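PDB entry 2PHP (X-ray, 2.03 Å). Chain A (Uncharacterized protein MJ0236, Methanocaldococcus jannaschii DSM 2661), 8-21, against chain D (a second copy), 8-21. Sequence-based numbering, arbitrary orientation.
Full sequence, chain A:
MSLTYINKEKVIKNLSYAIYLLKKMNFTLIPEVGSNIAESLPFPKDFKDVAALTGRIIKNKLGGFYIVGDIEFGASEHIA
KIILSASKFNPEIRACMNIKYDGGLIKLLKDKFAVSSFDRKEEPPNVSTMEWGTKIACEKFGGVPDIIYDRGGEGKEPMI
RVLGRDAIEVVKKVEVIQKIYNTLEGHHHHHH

Chain A (8-21) KEKVIKNLSYAIYL
Chain D (8-21) KEKVIKNLSYAIYL

Two copies of one helix cross steeply in a nearly symmetric contact, packed through serine, isoleucine, tyrosine and the aliphatic part of lysine, with glutamate at the margin. Residues 8-21 are helical in both chains, with phi/psi near -62/-44 and regular i to i+4 backbone hydrogen bonds. The axes approach to 8.8 Å, their N-to-C directions 114° apart, and 774 Å² is buried in total. Like residues meet at the crossing: the CA atoms of A:Lys13 and D:Lys13 lie 5.0 Å apart, those of A:Ser16 and D:Ser16 6.3 Å.

Serine suits this close approach because it is small: A:Ser16 CB lies 3.5 Å from D:Ser16 CB. Each hydroxyl (chi1 m) turns back on its own helix: A:Ser16 OG donates to A:Ile12 O, and D:Ser16 OG to D:Ile12 O, each at 2.7 Å, so its polarity is satisfied.

A:Ile12 and D:Ile12 (m, m) point toward the partner, each setting a methyl on an aromatic face. A:Ile12 CG2 is 4.1 Å from the D:Tyr20 ring centroid, while D:Ile12 CG2 is 4.0 Å from that of A:Tyr20; the same methyls meet the rings of D:Tyr17 and A:Tyr17 at the edge. All four tyrosines take chi1 t, with chi2 61-67° at A:Tyr17 and D:Tyr17 and 77-85° at A:Tyr20 and D:Tyr20. A:Glu9 and D:Glu9 (t, t) lay their aliphatic parts over one face of these Tyr17 rings, A:Glu9 CG being 3.4 Å from the D:Tyr17 centroid and D:Glu9 CG 3.4 Å from that of A:Tyr17.

A:Lys13 and D:Lys13 (m, t, t, t) are long enough to bury their methylenes and still reach a charge. A:Lys13 CE packs 3.8 Å from D:Tyr17 CB, and A:Lys13 NZ forms a very short 2.5 Å salt bridge with A:Glu9 OE2; D:Lys13 NZ pairs with D:Glu9 OE2 at 3.2 Å. D:Lys13 NZ also donates a weak 3.5 Å hydrogen bond to A:Asn14 OD1, and water 1 links these two atoms to A:Lys10 NZ.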

# COMPACT_ATOMS: atom_id res chain seq x y z
N LYS A 8 -21.61 -0.09 -15.09
CA LYS A 8 -20.43 -0.35 -14.27
C LYS A 8 -19.63 0.91 -13.96
O LYS A 8 -19.16 1.08 -12.84
CB LYS A 8 -19.52 -1.37 -14.96
CG LYS A 8 -20.09 -2.76 -15.03
CD LYS A 8 -19.01 -3.76 -15.37
CE LYS A 8 -19.55 -5.17 -15.44
NZ LYS A 8 -18.46 -6.15 -15.72
N GLU A 9 -19.48 1.78 -14.96
CA GLU A 9 -18.72 3.01 -14.76
C GLU A 9 -19.32 3.85 -13.65
O GLU A 9 -18.60 4.40 -12.82
CB GLU A 9 -18.69 3.84 -16.04
CG GLU A 9 -17.89 5.12 -15.92
CD GLU A 9 -17.72 5.84 -17.24
OE1 GLU A 9 -17.67 5.15 -18.29
OE2 GLU A 9 -17.62 7.09 -17.24
N LYS A 10 -20.65 3.95 -13.64
CA LYS A 10 -21.36 4.73 -12.63
C LYS A 10 -21.13 4.13 -11.25
O LYS A 10 -20.88 4.85 -10.29
CB LYS A 10 -22.86 4.73 -12.95
CG LYS A 10 -23.68 5.74 -12.16
CD LYS A 10 -23.29 7.17 -12.54
CE LYS A 10 -24.32 8.19 -12.04
NZ LYS A 10 -24.42 8.26 -10.55
N VAL A 11 -21.22 2.81 -11.16
CA VAL A 11 -21.03 2.10 -9.91
C VAL A 11 -19.63 2.32 -9.36
O VAL A 11 -19.46 2.63 -8.18
CB VAL A 11 -21.30 0.58 -10.10
CG1 VAL A 11 -21.00 -0.19 -8.82
CG2 VAL A 11 -22.76 0.37 -10.50
N ILE A 12 -18.62 2.17 -10.21
CA ILE A 12 -17.24 2.37 -9.79
C ILE A 12 -17.01 3.80 -9.31
O ILE A 12 -16.35 4.02 -8.30
CB ILE A 12 -16.25 2.02 -10.93
CG1 ILE A 12 -16.31 0.52 -11.24
CG2 ILE A 12 -14.83 2.42 -10.55
CD1 ILE A 12 -15.95 -0.37 -10.06
N LYS A 13 -17.55 4.78 -10.03
CA LYS A 13 -17.40 6.18 -9.62
C LYS A 13 -18.11 6.42 -8.27
O LYS A 13 -17.59 7.12 -7.41
CB LYS A 13 -18.01 7.11 -10.67
CG LYS A 13 -17.24 7.11 -11.98
CD LYS A 13 -17.88 8.01 -13.02
CE LYS A 13 -17.05 8.00 -14.30
NZ LYS A 13 -17.71 8.73 -15.41
N ASN A 14 -19.29 5.83 -8.10
CA ASN A 14 -20.04 5.99 -6.86
C ASN A 14 -19.28 5.45 -5.65
O ASN A 14 -19.16 6.11 -4.63
CB ASN A 14 -21.39 5.28 -6.94
CG ASN A 14 -22.42 6.07 -7.73
OD1 ASN A 14 -22.41 7.30 -7.75
ND2 ASN A 14 -23.35 5.36 -8.36
N LEU A 15 -18.76 4.23 -5.78
CA LEU A 15 -18.01 3.62 -4.70
C LEU A 15 -16.73 4.40 -4.43
O LEU A 15 -16.34 4.59 -3.28
CB LEU A 15 -17.65 2.17 -5.05
CG LEU A 15 -18.82 1.21 -4.90
CD1 LEU A 15 -18.58 -0.09 -5.70
CD2 LEU A 15 -19.01 0.93 -3.40
N SER A 16 -16.08 4.86 -5.50
CA SER A 16 -14.83 5.62 -5.39
C SER A 16 -15.00 6.92 -4.63
O SER A 16 -14.16 7.29 -3.80
CB SER A 16 -14.27 5.94 -6.78
OG SER A 16 -13.87 4.77 -7.46
N TYR A 17 -16.07 7.63 -4.92
CA TYR A 17 -16.32 8.90 -4.26
C TYR A 17 -16.75 8.65 -2.82
O TYR A 17 -16.45 9.44 -1.92
CB TYR A 17 -17.40 9.70 -4.99
CG TYR A 17 -17.47 11.13 -4.51
CD1 TYR A 17 -16.41 12.01 -4.75
CD2 TYR A 17 -18.55 11.58 -3.75
CE1 TYR A 17 -16.43 13.30 -4.25
CE2 TYR A 17 -18.58 12.88 -3.25
CZ TYR A 17 -17.52 13.73 -3.50
OH TYR A 17 -17.52 15.01 -2.99
N ALA A 18 -17.48 7.55 -2.61
CA ALA A 18 -17.96 7.21 -1.27
C ALA A 18 -16.76 6.97 -0.36
O ALA A 18 -16.74 7.43 0.79
CB ALA A 18 -18.86 5.95 -1.32
N ILE A 19 -15.77 6.25 -0.88
CA ILE A 19 -14.56 5.94 -0.13
C ILE A 19 -13.81 7.25 0.15
O ILE A 19 -13.26 7.44 1.24
CB ILE A 19 -13.63 5.01 -0.94
CG1 ILE A 19 -14.34 3.69 -1.22
CG2 ILE A 19 -12.33 4.77 -0.18
CD1 ILE A 19 -14.72 2.92 0.01
N TYR A 20 -13.78 8.12 -0.85
CA TYR A 20 -13.13 9.42 -0.76
C TYR A 20 -13.72 10.19 0.43
O TYR A 20 -12.98 10.75 1.25
CB TYR A 20 -13.34 10.19 -2.08
CG TYR A 20 -12.88 11.63 -2.09
CD1 TYR A 20 -11.56 11.97 -2.35
CD2 TYR A 20 -13.79 12.66 -1.82
CE1 TYR A 20 -11.14 13.32 -2.35
CE2 TYR A 20 -13.39 14.00 -1.81
CZ TYR A 20 -12.06 14.32 -2.07
OH TYR A 20 -11.67 15.64 -2.02
N LEU A 21 -15.04 10.21 0.53
CA LEU A 21 -15.69 10.91 1.64
C LEU A 21 -15.37 10.22 2.96
O LEU A 21 -15.04 10.88 3.95
CB LEU A 21 -17.21 10.93 1.45
CG LEU A 21 -17.74 11.72 0.24
CD1 LEU A 21 -19.25 11.57 0.14
CD2 LEU A 21 -17.36 13.19 0.39
N LYS D 8 -16.44 19.56 -8.10
CA LYS D 8 -15.35 18.77 -7.54
C LYS D 8 -15.66 17.28 -7.53
O LYS D 8 -14.82 16.47 -7.90
CB LYS D 8 -15.01 19.26 -6.13
CG LYS D 8 -14.28 20.59 -6.11
CD LYS D 8 -13.75 20.91 -4.73
CE LYS D 8 -12.78 22.08 -4.77
NZ LYS D 8 -12.17 22.35 -3.44
N GLU D 9 -16.88 16.94 -7.10
CA GLU D 9 -17.30 15.54 -7.04
C GLU D 9 -17.11 14.87 -8.39
O GLU D 9 -16.59 13.76 -8.47
CB GLU D 9 -18.78 15.45 -6.65
CG GLU D 9 -19.26 14.02 -6.45
CD GLU D 9 -20.66 13.94 -5.88
OE1 GLU D 9 -21.05 14.89 -5.15
OE2 GLU D 9 -21.36 12.94 -6.13
N LYS D 10 -17.55 15.55 -9.45
CA LYS D 10 -17.43 15.02 -10.81
C LYS D 10 -15.96 14.74 -11.14
O LYS D 10 -15.63 13.67 -11.65
CB LYS D 10 -18.02 16.00 -11.82
CG LYS D 10 -18.14 15.46 -13.24
CD LYS D 10 -19.10 14.27 -13.31
CE LYS D 10 -19.65 14.06 -14.72
NZ LYS D 10 -18.59 13.81 -15.73
N VAL D 11 -15.10 15.71 -10.85
CA VAL D 11 -13.66 15.57 -11.12
C VAL D 11 -13.00 14.42 -10.35
O VAL D 11 -12.18 13.69 -10.92
CB VAL D 11 -12.91 16.88 -10.81
CG1 VAL D 11 -11.41 16.66 -10.89
CG2 VAL D 11 -13.34 17.97 -11.80
N ILE D 12 -13.33 14.27 -9.07
CA ILE D 12 -12.76 13.20 -8.26
C ILE D 12 -13.24 11.85 -8.81
O ILE D 12 -12.49 10.88 -8.83
CB ILE D 12 -13.20 13.31 -6.76
CG1 ILE D 12 -12.75 14.64 -6.15
CG2 ILE D 12 -12.61 12.16 -5.96
CD1 ILE D 12 -11.26 14.83 -6.07
N LYS D 13 -14.50 11.79 -9.26
CA LYS D 13 -15.05 10.54 -9.82
C LYS D 13 -14.36 10.20 -11.14
O LYS D 13 -14.04 9.04 -11.40
CB LYS D 13 -16.56 10.67 -10.06
CG LYS D 13 -17.41 10.62 -8.81
CD LYS D 13 -18.90 10.67 -9.16
CE LYS D 13 -19.77 10.53 -7.90
NZ LYS D 13 -21.23 10.54 -8.20
N ASN D 14 -14.15 11.23 -11.96
CA ASN D 14 -13.51 11.09 -13.26
C ASN D 14 -12.12 10.50 -13.10
O ASN D 14 -11.79 9.50 -13.72
CB ASN D 14 -13.42 12.44 -14.00
CG ASN D 14 -14.70 12.77 -14.76
OD1 ASN D 14 -15.45 11.86 -15.12
ND2 ASN D 14 -14.93 14.05 -15.02
N LEU D 15 -11.30 11.15 -12.28
CA LEU D 15 -9.94 10.69 -12.04
C LEU D 15 -9.92 9.28 -11.43
O LEU D 15 -9.08 8.45 -11.81
CB LEU D 15 -9.22 11.67 -11.12
CG LEU D 15 -8.77 12.98 -11.78
CD1 LEU D 15 -8.39 14.00 -10.71
CD2 LEU D 15 -7.58 12.70 -12.69
N SER D 16 -10.83 9.01 -10.51
CA SER D 16 -10.93 7.69 -9.87
C SER D 16 -11.21 6.60 -10.89
O SER D 16 -10.59 5.54 -10.88
CB SER D 16 -12.06 7.68 -8.83
OG SER D 16 -11.74 8.51 -7.72
N TYR D 17 -12.17 6.85 -11.78
CA TYR D 17 -12.50 5.88 -12.80
C TYR D 17 -11.34 5.74 -13.80
O TYR D 17 -11.08 4.65 -14.32
CB TYR D 17 -13.77 6.29 -13.52
CG TYR D 17 -14.24 5.24 -14.47
CD1 TYR D 17 -14.59 3.97 -14.02
CD2 TYR D 17 -14.28 5.49 -15.85
CE1 TYR D 17 -14.96 2.97 -14.91
CE2 TYR D 17 -14.65 4.49 -16.74
CZ TYR D 17 -14.98 3.24 -16.27
OH TYR D 17 -15.31 2.26 -17.15
N ALA D 18 -10.63 6.84 -14.06
CA ALA D 18 -9.49 6.81 -14.98
C ALA D 18 -8.41 5.91 -14.39
O ALA D 18 -7.83 5.10 -15.10
CB ALA D 18 -8.94 8.22 -15.20
N ILE D 19 -8.14 6.06 -13.09
CA ILE D 19 -7.14 5.23 -12.42
C ILE D 19 -7.57 3.75 -12.49
O ILE D 19 -6.75 2.86 -12.76
CB ILE D 19 -6.98 5.63 -10.93
CG1 ILE D 19 -6.53 7.08 -10.83
CG2 ILE D 19 -6.00 4.71 -10.22
CD1 ILE D 19 -5.27 7.37 -11.58
N TYR D 20 -8.86 3.52 -12.24
CA TYR D 20 -9.46 2.18 -12.29
C TYR D 20 -9.15 1.54 -13.64
O TYR D 20 -8.68 0.40 -13.70
CB TYR D 20 -10.97 2.29 -12.09
CG TYR D 20 -11.75 1.02 -12.38
CD1 TYR D 20 -11.77 -0.04 -11.47
CD2 TYR D 20 -12.47 0.87 -13.57
CE1 TYR D 20 -12.50 -1.20 -11.73
CE2 TYR D 20 -13.19 -0.29 -13.85
CZ TYR D 20 -13.20 -1.32 -12.92
OH TYR D 20 -13.91 -2.46 -13.18
N LEU D 21 -9.41 2.27 -14.72
CA LEU D 21 -9.14 1.74 -16.06
C LEU D 21 -7.64 1.48 -16.22
O LEU D 21 -7.23 0.46 -16.78
CB LEU D 21 -9.61 2.74 -17.13
CG LEU D 21 -11.13 2.87 -17.33
CD1 LEU D 21 -11.43 3.90 -18.40
CD2 LEU D 21 -11.73 1.51 -17.73
O HOH W 1 -21.61 8.52 -9.88
O HOH W 2 -23.83 9.39 -8.05